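Long-range contacts in molybdopterin molybdotransferase (Pyrococcus horikoshii, PDB 1UZ5), which probably inserts molybdenum from molybdate into adenylylated molybdopterin, releasing AMP, in the late steps of molybdenum cofactor biosynthesis: residues G24-P29 and V177-K182; A39-S44 and G149-K154; A243-D248 and V291-P296. One frame throughout, in Å; residues are numbered along the deposited sequence.

Interaction 1: residues G24-P29 and V177-K182; sequences GIEEVP and VFRKPK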
loop_
_atom_site.group_PDB
_atom_site.type_symbol
_atom_site.label_atom_id
_atom_site.label_comp_id
_atom_site.label_asym_id
_atom_site.label_seq_id
_atom_site.Cartn_x
_atom_site.Cartn_y
_atom_site.Cartn_z
ATOM N N GLY A 24 14.280 -8.971 0.622
ATOM C CA GLY A 24 14.168 -10.025 1.608
ATOM C C GLY A 24 12.905 -9.863 2.430
ATOM O O GLY A 24 12.221 -8.836 2.344
ATOM N N ILE A 25 12.605 -10.879 3.235
ATOM C CA ILE A 25 11.414 -10.883 4.073
ATOM C C ILE A 25 11.764 -10.960 5.551
ATOM O O ILE A 25 12.774 -11.550 5.927
ATOM C CB ILE A 25 10.517 -12.086 3.716
ATOM C CG1 ILE A 25 10.104 -11.997 2.244
ATOM C CG2 ILE A 25 9.295 -12.120 4.621
ATOM C CD1 ILE A 25 9.317 -13.190 1.751
ATOM N N GLU A 26 10.931 -10.350 6.386
ATOM C CA GLU A 26 11.147 -10.386 7.825
ATOM C C GLU A 26 9.799 -10.469 8.534
ATOM O O GLU A 26 8.765 -10.081 7.982
ATOM C CB GLU A 26 11.893 -9.136 8.305
ATOM C CG GLU A 26 11.049 -7.877 8.329
ATOM C CD GLU A 26 11.748 -6.710 9.008
ATOM O OE1 GLU A 26 12.149 -6.851 10.182
ATOM O OE2 GLU A 26 11.891 -5.648 8.370
ATOM N N GLU A 27 9.808 -10.976 9.758
ATOM C CA GLU A 27 8.573 -11.076 10.513
ATOM C C GLU A 27 8.572 -10.023 11.596
ATOM O O GLU A 27 9.552 -9.852 12.313
ATOM C CB GLU A 27 8.415 -12.460 11.145
ATOM C CG GLU A 27 8.215 -13.584 10.144
ATOM C CD GLU A 27 7.633 -14.828 10.783
ATOM O OE1 GLU A 27 8.203 -15.308 11.788
ATOM O OE2 GLU A 27 6.605 -15.327 10.281
ATOM N N VAL A 28 7.465 -9.306 11.703
ATOM C CA VAL A 28 7.339 -8.274 12.719
ATOM C C VAL A 28 6.074 -8.558 13.514
ATOM O O VAL A 28 5.132 -9.146 12.985
ATOM C CB VAL A 28 7.204 -6.882 12.079
ATOM C CG1 VAL A 28 8.476 -6.535 11.300
ATOM C CG2 VAL A 28 5.988 -6.860 11.159
ATOM N N PRO A 29 6.042 -8.156 14.793
ATOM C CA PRO A 29 4.857 -8.380 15.625
ATOM C C PRO A 29 3.708 -7.643 14.946
ATOM O O PRO A 29 3.944 -6.704 14.184
ATOM C CB PRO A 29 5.234 -7.733 16.954
ATOM C CG PRO A 29 6.734 -7.815 16.969
ATOM C CD PRO A 29 7.102 -7.474 15.555
ATOM N N VAL A 177 6.570 -9.424 6.303
ATOM C CA VAL A 177 6.549 -8.246 5.453
ATOM C C VAL A 177 7.877 -8.090 4.720
ATOM O O VAL A 177 8.897 -8.650 5.128
ATOM C CB VAL A 177 6.266 -6.976 6.284
ATOM C CG1 VAL A 177 4.890 -7.075 6.934
ATOM C CG2 VAL A 177 7.338 -6.801 7.345
ATOM N N PHE A 178 7.853 -7.349 3.621
ATOM C CA PHE A 178 9.069 -7.119 2.853
ATOM C C PHE A 178 9.973 -6.190 3.640
ATOM O O PHE A 178 9.496 -5.249 4.284
ATOM C CB PHE A 178 8.751 -6.452 1.513
ATOM C CG PHE A 178 8.187 -7.377 0.480
ATOM C CD1 PHE A 178 8.948 -8.425 -0.023
ATOM C CD2 PHE A 178 6.910 -7.166 -0.034
ATOM C CE1 PHE A 178 8.449 -9.246 -1.026
ATOM C CE2 PHE A 178 6.400 -7.983 -1.039
ATOM C CZ PHE A 178 7.174 -9.024 -1.537
ATOM N N ARG A 179 11.271 -6.463 3.619
ATOM C CA ARG A 179 12.213 -5.571 4.280
ATOM C C ARG A 179 12.188 -4.352 3.363
ATOM O O ARG A 179 11.842 -4.467 2.187
ATOM C CB ARG A 179 13.613 -6.184 4.323
ATOM C CG ARG A 179 13.751 -7.322 5.318
ATOM C CD ARG A 179 15.144 -7.927 5.277
ATOM N NE ARG A 179 15.271 -9.050 6.199
ATOM C CZ ARG A 179 15.305 -8.931 7.522
ATOM N NH1 ARG A 179 15.226 -7.732 8.087
ATOM N NH2 ARG A 179 15.418 -10.012 8.283
ATOM N N LYS A 180 12.527 -3.184 3.885
ATOM C CA LYS A 180 12.485 -1.987 3.056
ATOM C C LYS A 180 13.684 -1.891 2.123
ATOM O O LYS A 180 14.827 -1.934 2.566
ATOM C CB LYS A 180 12.406 -0.739 3.942
ATOM C CG LYS A 180 11.134 -0.672 4.775
ATOM C CD LYS A 180 11.123 0.535 5.689
ATOM C CE LYS A 180 9.816 0.622 6.463
ATOM N NZ LYS A 180 9.801 1.795 7.377
ATOM N N PRO A 181 13.430 -1.787 0.812
ATOM C CA PRO A 181 14.509 -1.678 -0.177
ATOM C C PRO A 181 15.281 -0.395 0.138
ATOM O O PRO A 181 14.686 0.678 0.238
ATOM C CB PRO A 181 13.756 -1.565 -1.501
ATOM C CG PRO A 181 12.438 -2.219 -1.218
ATOM C CD PRO A 181 12.117 -1.720 0.156
ATOM N N LYS A 182 16.592 -0.505 0.312
ATOM C CA LYS A 182 17.399 0.662 0.626
ATOM C C LYS A 182 17.828 1.407 -0.629
ATOM O O LYS A 182 18.370 0.814 -1.560
ATOM C CB LYS A 182 18.636 0.257 1.418
ATOM C CG LYS A 182 18.346 -0.307 2.790
ATOM C CD LYS A 182 19.646 -0.662 3.494
ATOM C CE LYS A 182 19.391 -1.166 4.907
ATOM N NZ LYS A 182 20.660 -1.532 5.593
HETATM O O HOH W 1 13.340 -3.201 6.406
#
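A two-stranded antiparallel ribbon forms where I25 and E26 of strand 25-29 run against V177 and F178, the end of strand 174-178, just before the chain passes through R179-P181 into strand 182-188 of the probable molybdopterin-binding domain. E26 and V177 are the hydrogen-bonded pair: E26 N donates to V177 O at 2.9 Å, and V177 N returns a bond to E26 O at 2.8 Å. I25 and F178 make the next, non-hydrogen-bonded pair, and their side chains diverge. Beyond it the ladder takes one more rung, from R179 N to G24 O at 2.9 Å.

On the face carrying E26 and V177, the first torsion of E26 (chi1 74°) places its CG between the backbone N and the carbonyl carbon, where it meets CG2 of V177 at 4.0 Å. The same V177 methyl packs against CG2 of V28, also at 4.0 Å. R179, extended from CG to NE, crosses the E26 side chain at about a right angle and lays one guanidinium face over it, with E26 CB 3.4 Å from the guanidinium plane and over its centre. The ion pair between the two is long, and no N-H of R179 points at the carboxylate, whose stronger partner is R36 through a salt bridge from OE2. R36 also donates to F178 O, so this one arginine ties the carboxylate of E26 to the backbone of the opposite strand. A water accepts from K180 N at 2.6 Å and gives a weak bond to E26 OE2 at 3.5 Å.

Interaction 2: residues A39-S44 and G149-K154; sequences AEDIYS and GRLLVK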
loop_
_atom_site.group_PDB
_atom_site.type_symbol
_atom_site.label_atom_id
_atom_site.label_comp_id
_atom_site.label_asym_id
_atom_site.label_seq_id
_atom_site.Cartn_x
_atom_site.Cartn_y
_atom_site.Cartn_z
ATOM N N ALA A 39 4.473 -9.494 2.614
ATOM C CA ALA A 39 5.362 -10.210 1.704
ATOM C C ALA A 39 4.691 -11.396 1.010
ATOM O O ALA A 39 5.239 -11.954 0.064
ATOM C CB ALA A 39 6.609 -10.675 2.448
ATOM N N GLU A 40 3.509 -11.785 1.481
ATOM C CA GLU A 40 2.776 -12.892 0.868
ATOM C C GLU A 40 1.319 -12.894 1.289
ATOM O O GLU A 40 0.942 -12.250 2.275
ATOM C CB GLU A 40 3.409 -14.240 1.230
ATOM C CG GLU A 40 3.512 -14.515 2.711
ATOM C CD GLU A 40 4.080 -15.896 3.007
ATOM O OE1 GLU A 40 5.078 -16.288 2.365
ATOM O OE2 GLU A 40 3.533 -16.586 3.892
ATOM N N ASP A 41 0.496 -13.609 0.528
ATOM C CA ASP A 41 -0.923 -13.697 0.837
ATOM C C ASP A 41 -1.066 -14.268 2.241
ATOM O O ASP A 41 -0.206 -15.027 2.701
ATOM C CB ASP A 41 -1.646 -14.621 -0.152
ATOM C CG ASP A 41 -1.517 -14.163 -1.595
ATOM O OD1 ASP A 41 -1.712 -12.959 -1.874
ATOM O OD2 ASP A 41 -1.231 -15.019 -2.459
ATOM N N ILE A 42 -2.137 -13.880 2.925
ATOM C CA ILE A 42 -2.420 -14.383 4.266
ATOM C C ILE A 42 -3.868 -14.859 4.254
ATOM O O ILE A 42 -4.773 -14.105 3.897
ATOM C CB ILE A 42 -2.275 -13.292 5.339
ATOM C CG1 ILE A 42 -0.869 -12.694 5.285
ATOM C CG2 ILE A 42 -2.543 -13.888 6.718
ATOM C CD1 ILE A 42 -0.657 -11.541 6.239
ATOM N N TYR A 43 -4.076 -16.110 4.647
ATOM C CA TYR A 43 -5.411 -16.699 4.666
ATOM C C TYR A 43 -5.855 -16.903 6.114
ATOM O O TYR A 43 -5.035 -17.189 6.985
ATOM C CB TYR A 43 -5.375 -18.028 3.911
ATOM C CG TYR A 43 -4.971 -17.883 2.455
ATOM C CD1 TYR A 43 -5.923 -17.616 1.469
ATOM C CD2 TYR A 43 -3.636 -17.995 2.069
ATOM C CE1 TYR A 43 -5.555 -17.466 0.132
ATOM C CE2 TYR A 43 -3.256 -17.842 0.730
ATOM C CZ TYR A 43 -4.219 -17.578 -0.227
ATOM O OH TYR A 43 -3.853 -17.421 -1.544
ATOM N N SER A 44 -7.145 -16.755 6.382
ATOM C CA SER A 44 -7.613 -16.913 7.755
ATOM C C SER A 44 -7.282 -18.287 8.309
ATOM O O SER A 44 -7.603 -19.300 7.694
ATOM C CB SER A 44 -9.120 -16.696 7.855
ATOM O OG SER A 44 -9.516 -16.747 9.218
ATOM N N GLY A 149 -9.490 -20.234 5.962
ATOM C CA GLY A 149 -8.907 -20.369 4.637
ATOM C C GLY A 149 -9.213 -19.221 3.683
ATOM O O GLY A 149 -8.704 -19.189 2.564
ATOM N N ARG A 150 -10.038 -18.274 4.112
ATOM C CA ARG A 150 -10.379 -17.141 3.261
ATOM C C ARG A 150 -9.200 -16.170 3.123
ATOM O O ARG A 150 -8.480 -15.919 4.087
ATOM C CB ARG A 150 -11.576 -16.385 3.830
ATOM C CG ARG A 150 -12.047 -15.245 2.939
ATOM C CD ARG A 150 -13.225 -14.507 3.542
ATOM N NE ARG A 150 -13.740 -13.475 2.643
ATOM C CZ ARG A 150 -14.253 -13.718 1.441
ATOM N NH1 ARG A 150 -14.324 -14.962 0.984
ATOM N NH2 ARG A 150 -14.700 -12.718 0.693
ATOM N N LEU A 151 -9.010 -15.629 1.925
ATOM C CA LEU A 151 -7.928 -14.678 1.692
ATOM C C LEU A 151 -8.192 -13.407 2.505
ATOM O O LEU A 151 -9.222 -12.758 2.326
ATOM C CB LEU A 151 -7.843 -14.326 0.202
ATOM C CG LEU A 151 -6.817 -13.248 -0.174
ATOM C CD1 LEU A 151 -5.409 -13.714 0.195
ATOM C CD2 LEU A 151 -6.901 -12.960 -1.665
ATOM N N LEU A 152 -7.271 -13.062 3.401
ATOM C CA LEU A 152 -7.421 -11.863 4.229
ATOM C C LEU A 152 -6.584 -10.671 3.747
ATOM O O LEU A 152 -7.071 -9.544 3.714
ATOM C CB LEU A 152 -7.042 -12.167 5.679
ATOM C CG LEU A 152 -7.837 -13.288 6.353
ATOM C CD1 LEU A 152 -7.385 -13.437 7.793
ATOM C CD2 LEU A 152 -9.321 -12.972 6.278
ATOM N N VAL A 153 -5.329 -10.929 3.394
ATOM C CA VAL A 153 -4.410 -9.887 2.925
ATOM C C VAL A 153 -3.611 -10.405 1.729
ATOM O O VAL A 153 -3.112 -11.529 1.761
ATOM C CB VAL A 153 -3.420 -9.480 4.044
ATOM C CG1 VAL A 153 -2.374 -8.514 3.497
ATOM C CG2 VAL A 153 -4.179 -8.845 5.207
ATOM N N LYS A 154 -3.493 -9.588 0.681
ATOM C CA LYS A 154 -2.754 -9.977 -0.525
ATOM C C LYS A 154 -1.277 -9.625 -0.453
ATOM O O LYS A 154 -0.878 -8.706 0.256
ATOM C CB LYS A 154 -3.312 -9.282 -1.770
ATOM C CG LYS A 154 -4.687 -9.716 -2.225
ATOM C CD LYS A 154 -5.052 -9.003 -3.526
ATOM C CE LYS A 154 -6.480 -9.310 -3.961
ATOM N NZ LYS A 154 -6.694 -10.762 -4.216
#
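Y43 has its CG anti to the carbonyl carbon (chi1 -61°), and chi2 of -87° sets the turn of its ring beside L151; L151 in turn has CG anti to its backbone N, and chi2 of 62° sets CD1 over one face of that ring. The result is a CH-pi contact, CD1 of L151 lying 4.2 Å from the ring centroid of Y43. Y43 and L151 are a non-hydrogen-bonded pair of the short antiparallel ribbon joining 42-43 to 151-153, and the register slips by one residue beside them. This is a classic beta bulge: I42 O accepts from both L152 N at 2.8 Å and V153 N at 3.3 Å, and I42 N donates to V153 O. The I42 and V153 side chains lie side by side, CD1 of I42 meeting CB of V153 at 4.1 Å.

L152, in the bulge, turns CD1 against S44, 3.5 Å from its CA, and also reaches L166 of helix 161-169 and V170 just after it. An alanine at L152 would probably open a gap between S44 and that helix. Past the bulge, S44 N donates to R150 O and S44 O accepts from G149 N at 2.7 Å. At the other end D41 OD1 comes 3.4 Å from K154 CA, but its bond goes to K155 N. Backbone bonds carry most of the polar chemistry of this surface ribbon, with Y43 on L151 on one face and I42 beside V153 on the other.

Interaction 3: residues A243-D248 and V291-P296; sequences AVNVGD and VIKGKP
V244 and G247, in the last turn of helix 233-246 and just beyond it, where the backbone leaves helical angles, face a type I' turn from I292 to K295 that joins strands 288-292 and 295-300 as a beta hairpin, closed by I292 N to K295 O and K295 N to I292 O. Both elements belong to the probable molybdopterin-binding domain, where strand 295-300 lies parallel to 249-253, the strand that follows the helix, in a mixed sheet.

K295 makes the polar link. Its chain is extended from CG to NZ, and the ammonium is gripped by two carbonyls, V244 O in the last turn at 2.6 Å and G247 O just past the helix at 2.9 Å. The first bond runs nearly straight out from the V244 carbonyl, whereas the second leaves the G247 carbonyl plane by 20°. The negative end of the helix dipole lies here and would probably favour the charged form of the lysine.

Beside this grip, V244 and I292 cross at about a right angle, CG2 of V244 meeting CG2 of I292 at 3.8 Å. The other methyl of V244, CG1, rests against CB of K293 at 4.1 Å and also on its CD. OD2 of D248 bonds to K182 N, while O of D248 lies 3.5 Å from CB of K295 and 3.4 Å from CD of P296.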
loop_
_atom_site.group_PDB
_atom_site.type_symbol
_atom_site.label_atom_id
_atom_site.label_comp_id
_atom_site.label_asym_id
_atom_site.label_seq_id
_atom_site.Cartn_x
_atom_site.Cartn_y
_atom_site.Cartn_z
ATOM N N ALA A 243 27.666 4.929 -1.528
ATOM C CA ALA A 243 26.252 4.709 -1.793
ATOM C C ALA A 243 26.006 3.261 -2.208
ATOM O O ALA A 243 25.080 2.616 -1.720
ATOM C CB ALA A 243 25.778 5.658 -2.892
ATOM N N VAL A 244 26.843 2.763 -3.114
ATOM C CA VAL A 244 26.729 1.397 -3.610
ATOM C C VAL A 244 26.828 0.367 -2.486
ATOM O O VAL A 244 26.233 -0.706 -2.566
ATOM C CB VAL A 244 27.826 1.096 -4.663
ATOM C CG1 VAL A 244 27.830 -0.381 -5.016
ATOM C CG2 VAL A 244 27.582 1.925 -5.913
ATOM N N ASN A 245 27.578 0.696 -1.441
ATOM C CA ASN A 245 27.745 -0.212 -0.317
ATOM C C ASN A 245 26.595 -0.208 0.679
ATOM O O ASN A 245 26.325 -1.227 1.312
ATOM C CB ASN A 245 29.046 0.094 0.423
ATOM C CG ASN A 245 30.192 -0.794 -0.026
ATOM O OD1 ASN A 245 30.559 -0.812 -1.202
ATOM N ND2 ASN A 245 30.761 -1.541 0.913
ATOM N N VAL A 246 25.914 0.927 0.822
ATOM C CA VAL A 246 24.814 1.014 1.778
ATOM C C VAL A 246 23.439 0.725 1.196
ATOM O O VAL A 246 22.531 0.336 1.927
ATOM C CB VAL A 246 24.764 2.401 2.456
ATOM C CG1 VAL A 246 26.079 2.681 3.160
ATOM C CG2 VAL A 246 24.465 3.473 1.431
ATOM N N GLY A 247 23.274 0.901 -0.110
ATOM C CA GLY A 247 21.966 0.659 -0.693
ATOM C C GLY A 247 21.838 -0.494 -1.668
ATOM O O GLY A 247 22.825 -1.109 -2.065
ATOM N N ASP A 248 20.595 -0.788 -2.040
ATOM C CA ASP A 248 20.287 -1.841 -2.997
ATOM C C ASP A 248 20.166 -1.127 -4.335
ATOM O O ASP A 248 20.269 -1.729 -5.404
ATOM C CB ASP A 248 18.948 -2.501 -2.660
ATOM C CG ASP A 248 18.916 -3.067 -1.255
ATOM O OD1 ASP A 248 19.817 -3.864 -0.914
ATOM O OD2 ASP A 248 17.987 -2.716 -0.496
ATOM N N VAL A 291 24.608 -0.037 -13.737
ATOM C CA VAL A 291 24.705 -1.061 -12.710
ATOM C C VAL A 291 26.129 -1.121 -12.179
ATOM O O VAL A 291 27.087 -1.195 -12.948
ATOM C CB VAL A 291 24.323 -2.456 -13.267
ATOM C CG1 VAL A 291 24.428 -3.505 -12.170
ATOM C CG2 VAL A 291 22.909 -2.422 -13.835
ATOM N N ILE A 292 26.257 -1.062 -10.860
ATOM C CA ILE A 292 27.549 -1.133 -10.196
ATOM C C ILE A 292 27.429 -2.214 -9.127
ATOM O O ILE A 292 26.559 -2.140 -8.254
ATOM C CB ILE A 292 27.920 0.198 -9.517
ATOM C CG1 ILE A 292 28.018 1.313 -10.567
ATOM C CG2 ILE A 292 29.239 0.048 -8.773
ATOM C CD1 ILE A 292 28.341 2.680 -9.986
ATOM N N LYS A 293 28.294 -3.219 -9.206
ATOM C CA LYS A 293 28.272 -4.326 -8.259
ATOM C C LYS A 293 26.858 -4.879 -8.122
ATOM O O LYS A 293 26.346 -5.035 -7.016
ATOM C CB LYS A 293 28.798 -3.874 -6.897
ATOM C CG LYS A 293 30.266 -3.489 -6.920
ATOM C CD LYS A 293 30.791 -3.199 -5.524
ATOM C CE LYS A 293 32.285 -2.925 -5.552
ATOM N NZ LYS A 293 32.839 -2.683 -4.191
ATOM N N GLY A 294 26.234 -5.151 -9.265
ATOM C CA GLY A 294 24.890 -5.701 -9.287
ATOM C C GLY A 294 23.763 -4.795 -8.827
ATOM O O GLY A 294 22.603 -5.203 -8.836
ATOM N N LYS A 295 24.080 -3.566 -8.441
ATOM C CA LYS A 295 23.047 -2.649 -7.969
ATOM C C LYS A 295 22.678 -1.569 -8.980
ATOM O O LYS A 295 23.549 -0.906 -9.539
ATOM C CB LYS A 295 23.504 -2.013 -6.657
ATOM C CG LYS A 295 23.859 -3.060 -5.615
ATOM C CD LYS A 295 24.333 -2.452 -4.322
ATOM C CE LYS A 295 24.606 -3.539 -3.302
ATOM N NZ LYS A 295 25.083 -2.971 -2.023
ATOM N N PRO A 296 21.373 -1.394 -9.242
ATOM C CA PRO A 296 20.918 -0.378 -10.194
ATOM C C PRO A 296 21.338 1.019 -9.736
ATOM O O PRO A 296 21.324 1.325 -8.542
ATOM C CB PRO A 296 19.399 -0.547 -10.186
ATOM C CG PRO A 296 19.221 -2.008 -9.873
ATOM C CD PRO A 296 20.243 -2.217 -8.775
#

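Interactions 1 and 2 are both antiparallel two-stranded ribbons with backbone ladders, one regular and carrying an arginine laid over a glutamate, the other bulged. Interactions 1 and 3 are partly buried, whereas interaction 2 is a surface contact. Interaction 2 is nested in the chain loop that interaction 1 closes, and the two touch: CB of A39 packs on CG1 of I25, and its CA on the F178 ring. Interaction 3 differs in kind, joining a helix end to a hairpin through one lysine and a few aliphatic groups. K182 joins it to interaction 1, its CB also packing on CA of G247, while interactions 2 and 3 are about 14 Å apart at their nearest atoms.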